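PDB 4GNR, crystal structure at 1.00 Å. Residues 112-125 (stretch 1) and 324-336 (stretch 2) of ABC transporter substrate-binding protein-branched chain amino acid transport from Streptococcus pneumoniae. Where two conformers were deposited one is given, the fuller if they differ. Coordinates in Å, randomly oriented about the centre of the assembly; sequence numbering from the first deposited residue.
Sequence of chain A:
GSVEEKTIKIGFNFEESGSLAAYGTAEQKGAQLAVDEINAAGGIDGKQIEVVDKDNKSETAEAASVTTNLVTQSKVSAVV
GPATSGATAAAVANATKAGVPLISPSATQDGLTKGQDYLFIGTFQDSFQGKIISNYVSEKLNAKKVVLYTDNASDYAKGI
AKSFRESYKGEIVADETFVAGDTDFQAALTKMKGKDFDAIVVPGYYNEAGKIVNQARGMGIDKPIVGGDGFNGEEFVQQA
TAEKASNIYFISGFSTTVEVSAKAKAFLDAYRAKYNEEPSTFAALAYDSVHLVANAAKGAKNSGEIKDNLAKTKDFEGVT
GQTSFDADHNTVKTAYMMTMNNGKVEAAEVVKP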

# COMPACT_ATOMS: atom_id res chain seq x y z
N LEU A 112 5.93 -1.58 12.90
CA LEU A 112 4.95 -2.62 12.97
C LEU A 112 5.53 -4.04 13.19
O LEU A 112 4.91 -4.88 13.85
CB LEU A 112 4.07 -2.48 11.76
CG LEU A 112 2.89 -3.41 11.78
CD1 LEU A 112 2.02 -3.25 13.04
CD2 LEU A 112 2.08 -3.18 10.51
N THR A 113 6.69 -4.31 12.60
CA THR A 113 7.33 -5.60 12.77
C THR A 113 8.20 -5.77 14.01
O THR A 113 8.71 -6.86 14.24
CB THR A 113 8.27 -5.87 11.57
OG1 THR A 113 9.19 -4.79 11.51
CG2 THR A 113 7.51 -6.04 10.26
N LYS A 114 8.34 -4.75 14.85
CA LYS A 114 9.26 -4.87 16.00
C LYS A 114 8.92 -6.03 16.91
O LYS A 114 7.83 -6.06 17.48
CB LYS A 114 9.36 -3.56 16.80
CG LYS A 114 10.16 -2.47 16.13
CD LYS A 114 10.29 -1.13 16.85
CE LYS A 114 11.17 -0.27 15.89
NZ LYS A 114 11.52 1.14 16.23
N GLY A 115 9.86 -6.97 17.05
CA GLY A 115 9.65 -8.14 17.89
C GLY A 115 8.63 -9.16 17.39
O GLY A 115 8.34 -10.12 18.09
N GLN A 116 8.14 -8.97 16.17
CA GLN A 116 7.09 -9.84 15.62
C GLN A 116 7.68 -10.96 14.82
O GLN A 116 7.93 -10.81 13.62
CB GLN A 116 6.14 -8.99 14.77
CG GLN A 116 5.42 -7.88 15.51
CD GLN A 116 4.27 -8.33 16.38
OE1 GLN A 116 4.04 -9.52 16.57
NE2 GLN A 116 3.55 -7.37 16.93
N ASP A 117 7.90 -12.10 15.44
CA ASP A 117 8.55 -13.16 14.71
C ASP A 117 7.68 -13.73 13.57
O ASP A 117 8.21 -14.37 12.67
CB ASP A 117 9.00 -14.23 15.67
CG ASP A 117 10.13 -15.06 15.13
OD1 ASP A 117 11.01 -14.48 14.46
OD2 ASP A 117 10.18 -16.25 15.44
N TYR A 118 6.35 -13.49 13.60
CA TYR A 118 5.46 -14.00 12.57
C TYR A 118 4.91 -12.96 11.62
O TYR A 118 4.01 -13.28 10.84
CB TYR A 118 4.33 -14.84 13.21
CG TYR A 118 4.88 -16.15 13.76
CD1 TYR A 118 4.98 -17.25 12.94
CD2 TYR A 118 5.38 -16.25 15.05
CE1 TYR A 118 5.54 -18.44 13.37
CE2 TYR A 118 5.93 -17.46 15.52
CZ TYR A 118 6.01 -18.53 14.65
OH TYR A 118 6.56 -19.72 15.08
N LEU A 119 5.41 -11.73 11.65
CA LEU A 119 4.96 -10.70 10.73
C LEU A 119 6.07 -10.32 9.75
O LEU A 119 7.23 -10.14 10.14
CB LEU A 119 4.53 -9.43 11.46
CG LEU A 119 3.92 -8.32 10.58
CD1 LEU A 119 2.64 -8.77 9.91
CD2 LEU A 119 3.66 -7.08 11.42
N PHE A 120 5.68 -10.17 8.48
CA PHE A 120 6.56 -9.71 7.42
C PHE A 120 5.85 -8.56 6.70
O PHE A 120 4.63 -8.61 6.52
CB PHE A 120 6.90 -10.83 6.43
CG PHE A 120 7.65 -11.94 7.09
CD1 PHE A 120 6.99 -12.91 7.82
CD2 PHE A 120 9.04 -11.98 7.05
CE1 PHE A 120 7.68 -13.90 8.51
CE2 PHE A 120 9.74 -12.96 7.72
CZ PHE A 120 9.06 -13.93 8.44
N ILE A 121 6.61 -7.57 6.26
CA ILE A 121 6.07 -6.39 5.57
C ILE A 121 6.78 -6.25 4.22
O ILE A 121 8.00 -6.18 4.17
CB ILE A 121 6.22 -5.12 6.41
CG1 ILE A 121 5.43 -5.21 7.71
CG2 ILE A 121 5.83 -3.89 5.61
CD1 ILE A 121 3.98 -5.26 7.54
N GLY A 122 6.00 -6.18 3.15
CA GLY A 122 6.59 -6.12 1.81
C GLY A 122 6.98 -4.76 1.27
O GLY A 122 7.55 -4.69 0.19
N THR A 123 6.71 -3.71 2.03
CA THR A 123 6.84 -2.34 1.55
C THR A 123 7.68 -1.44 2.46
O THR A 123 8.28 -1.88 3.45
CB THR A 123 5.38 -1.77 1.36
OG1 THR A 123 5.44 -0.55 0.61
CG2 THR A 123 4.70 -1.57 2.69
N PHE A 124 7.78 -0.17 2.06
CA PHE A 124 8.47 0.86 2.81
C PHE A 124 7.59 1.36 3.99
O PHE A 124 6.47 0.88 4.19
CB PHE A 124 8.94 1.98 1.86
CG PHE A 124 7.88 2.43 0.86
CD1 PHE A 124 8.10 2.30 -0.50
CD2 PHE A 124 6.66 2.96 1.28
CE1 PHE A 124 7.13 2.69 -1.43
CE2 PHE A 124 5.67 3.32 0.35
CZ PHE A 124 5.91 3.18 -0.99
N GLN A 125 8.10 2.32 4.75
CA GLN A 125 7.41 2.84 5.95
C GLN A 125 7.01 4.30 5.83
O GLN A 125 7.50 5.05 4.95
CB GLN A 125 8.23 2.59 7.23
CG GLN A 125 8.16 1.15 7.78
CD GLN A 125 8.74 0.12 6.84
OE1 GLN A 125 9.91 0.22 6.43
NE2 GLN A 125 7.97 -0.89 6.52
N SER A 324 14.52 -8.05 0.30
CA SER A 324 15.65 -8.51 1.09
C SER A 324 15.31 -8.21 2.55
O SER A 324 15.40 -7.06 2.99
CB SER A 324 16.93 -7.76 0.67
OG SER A 324 18.06 -8.21 1.38
N PHE A 325 14.87 -9.23 3.28
CA PHE A 325 14.45 -9.01 4.65
C PHE A 325 15.61 -8.83 5.61
O PHE A 325 16.61 -9.54 5.56
CB PHE A 325 13.52 -10.12 5.19
CG PHE A 325 12.13 -10.12 4.55
CD1 PHE A 325 11.30 -9.02 4.71
CD2 PHE A 325 11.63 -11.21 3.86
CE1 PHE A 325 10.03 -9.00 4.14
CE2 PHE A 325 10.36 -11.18 3.30
CZ PHE A 325 9.57 -10.07 3.43
N ASP A 326 15.48 -7.84 6.47
CA ASP A 326 16.45 -7.56 7.53
C ASP A 326 15.99 -8.33 8.78
O ASP A 326 15.01 -9.09 8.76
CB ASP A 326 16.63 -6.05 7.77
CG ASP A 326 15.38 -5.35 8.32
OD1 ASP A 326 14.48 -6.02 8.84
OD2 ASP A 326 15.37 -4.08 8.27
N ALA A 327 16.71 -8.17 9.89
CA ALA A 327 16.39 -8.89 11.12
C ALA A 327 15.00 -8.60 11.66
O ALA A 327 14.43 -9.40 12.41
CB ALA A 327 17.42 -8.60 12.20
N ASP A 328 14.47 -7.43 11.34
CA ASP A 328 13.14 -6.97 11.75
C ASP A 328 12.07 -7.26 10.69
O ASP A 328 10.98 -6.68 10.74
CB ASP A 328 13.16 -5.49 12.11
CG ASP A 328 13.96 -5.19 13.38
OD1 ASP A 328 13.95 -6.01 14.32
OD2 ASP A 328 14.54 -4.09 13.43
N HIS A 329 12.36 -8.15 9.73
CA HIS A 329 11.37 -8.55 8.74
C HIS A 329 10.85 -7.41 7.87
O HIS A 329 9.71 -7.44 7.38
CB HIS A 329 10.20 -9.34 9.35
CG HIS A 329 10.59 -10.60 10.05
ND1 HIS A 329 9.65 -11.33 10.73
CD2 HIS A 329 11.77 -11.24 10.23
CE1 HIS A 329 10.23 -12.38 11.28
NE2 HIS A 329 11.52 -12.35 11.01
N ASN A 330 11.73 -6.44 7.66
CA ASN A 330 11.47 -5.32 6.75
C ASN A 330 12.42 -5.41 5.56
O ASN A 330 13.52 -5.98 5.65
CB ASN A 330 11.70 -3.96 7.40
CG ASN A 330 10.72 -3.65 8.49
OD1 ASN A 330 11.12 -3.49 9.65
ND2 ASN A 330 9.45 -3.64 8.19
N THR A 331 12.00 -4.84 4.44
CA THR A 331 12.80 -4.75 3.26
C THR A 331 12.82 -3.32 2.75
O THR A 331 11.79 -2.64 2.76
CB THR A 331 12.26 -5.68 2.13
OG1 THR A 331 13.10 -5.59 0.97
CG2 THR A 331 10.78 -5.46 1.79
N VAL A 332 13.99 -2.88 2.28
CA VAL A 332 14.07 -1.61 1.59
C VAL A 332 13.32 -1.88 0.24
O VAL A 332 13.37 -2.99 -0.30
CB VAL A 332 15.54 -1.19 1.35
CG1 VAL A 332 15.63 0.03 0.48
CG2 VAL A 332 16.22 -0.92 2.67
N LYS A 333 12.63 -0.87 -0.26
CA LYS A 333 11.93 -0.94 -1.51
C LYS A 333 12.16 0.34 -2.31
O LYS A 333 12.26 1.44 -1.74
CB LYS A 333 10.42 -1.10 -1.32
CG LYS A 333 10.00 -2.36 -0.59
CD LYS A 333 10.30 -3.66 -1.36
CE LYS A 333 9.53 -3.79 -2.63
NZ LYS A 333 9.76 -5.12 -3.23
N THR A 334 12.21 0.19 -3.62
CA THR A 334 12.29 1.35 -4.51
C THR A 334 10.96 2.11 -4.43
O THR A 334 9.87 1.53 -4.38
CB THR A 334 12.53 0.91 -5.94
OG1 THR A 334 13.79 0.23 -5.98
CG2 THR A 334 12.54 2.09 -6.92
N ALA A 335 11.07 3.43 -4.41
CA ALA A 335 9.91 4.31 -4.41
C ALA A 335 10.01 5.27 -5.59
O ALA A 335 11.10 5.64 -6.04
CB ALA A 335 9.81 5.09 -3.11
N TYR A 336 8.84 5.66 -6.07
CA TYR A 336 8.68 6.59 -7.15
C TYR A 336 7.72 7.69 -6.75
O TYR A 336 6.79 7.48 -5.98
CB TYR A 336 8.02 5.91 -8.37
CG TYR A 336 8.76 4.68 -8.85
CD1 TYR A 336 8.45 3.44 -8.33
CD2 TYR A 336 9.77 4.75 -9.80
CE1 TYR A 336 9.11 2.30 -8.72
CE2 TYR A 336 10.45 3.61 -10.21
CZ TYR A 336 10.10 2.38 -9.66
OH TYR A 336 10.73 1.22 -10.04
O HOH W 1 12.19 -7.54 15.46
O HOH W 2 13.21 -14.17 12.19
O HOH W 3 9.33 -3.86 4.96
O HOH W 4 8.02 -6.83 -1.46
O HOH W 5 11.51 -1.42 5.20

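H329 covers the most surface in this contact, and the rest can be read outward from it. It closes a type I turn that begins at D326, and its positive phi, 62°, belongs to a backbone bent sharply there. Its CA-to-CB bond points toward stretch 1, where the imidazole is held by face and edge at once. At the edge, H329 ND1 donates to L119 O at 2.8 Å; over one face lies the F120 ring, an offset stack with centroids 4.0 Å apart and planes only 8° from parallel. The rule is to meet the imidazole's N-H with a carbonyl near its plane and its face with an aromatic ring. The remaining ring nitrogen, H329 NE2, lies 2.7 Å from the oxygen of water 2; that water donates to D117 OD1. D117 O, which sits 3.2 Å from H329 CE1, has no conventional partner.

F120, the second large contributor, serves two rings. While it stacks on H329, it turns its edge to the face of F325, with centroids 5.3 Å apart and planes at 64°. One phenyl thus joins H329, which closes the turn, to F325, the residue just before it.

The backbones run alongside in register, F120 near H329 and I121 near N330, yet one direct main-chain hydrogen bond links them: I121 N to H329 O, 3.3 Å. Beyond it, a water accepts from T331 N and lies within hydrogen-bonding reach of I121 O and T123 O. T113 OG1 donates to D328 O at 2.7 Å, tying a side chain to the turn's backbone. D326 OD1 braces the turn's exit by accepting from N330 N at 3.0 Å.

F124, third in area, extends the contact with apolar packing: its CE1 lies 4.0 Å from A335 CB, a van der Waals contact between ring and methyl with no polar atoms to satisfy. Nearby, the K333 aliphatic chain lies along the backbone, CG 3.8 Å from T123 CA, while its NZ reaches G122 O through a water.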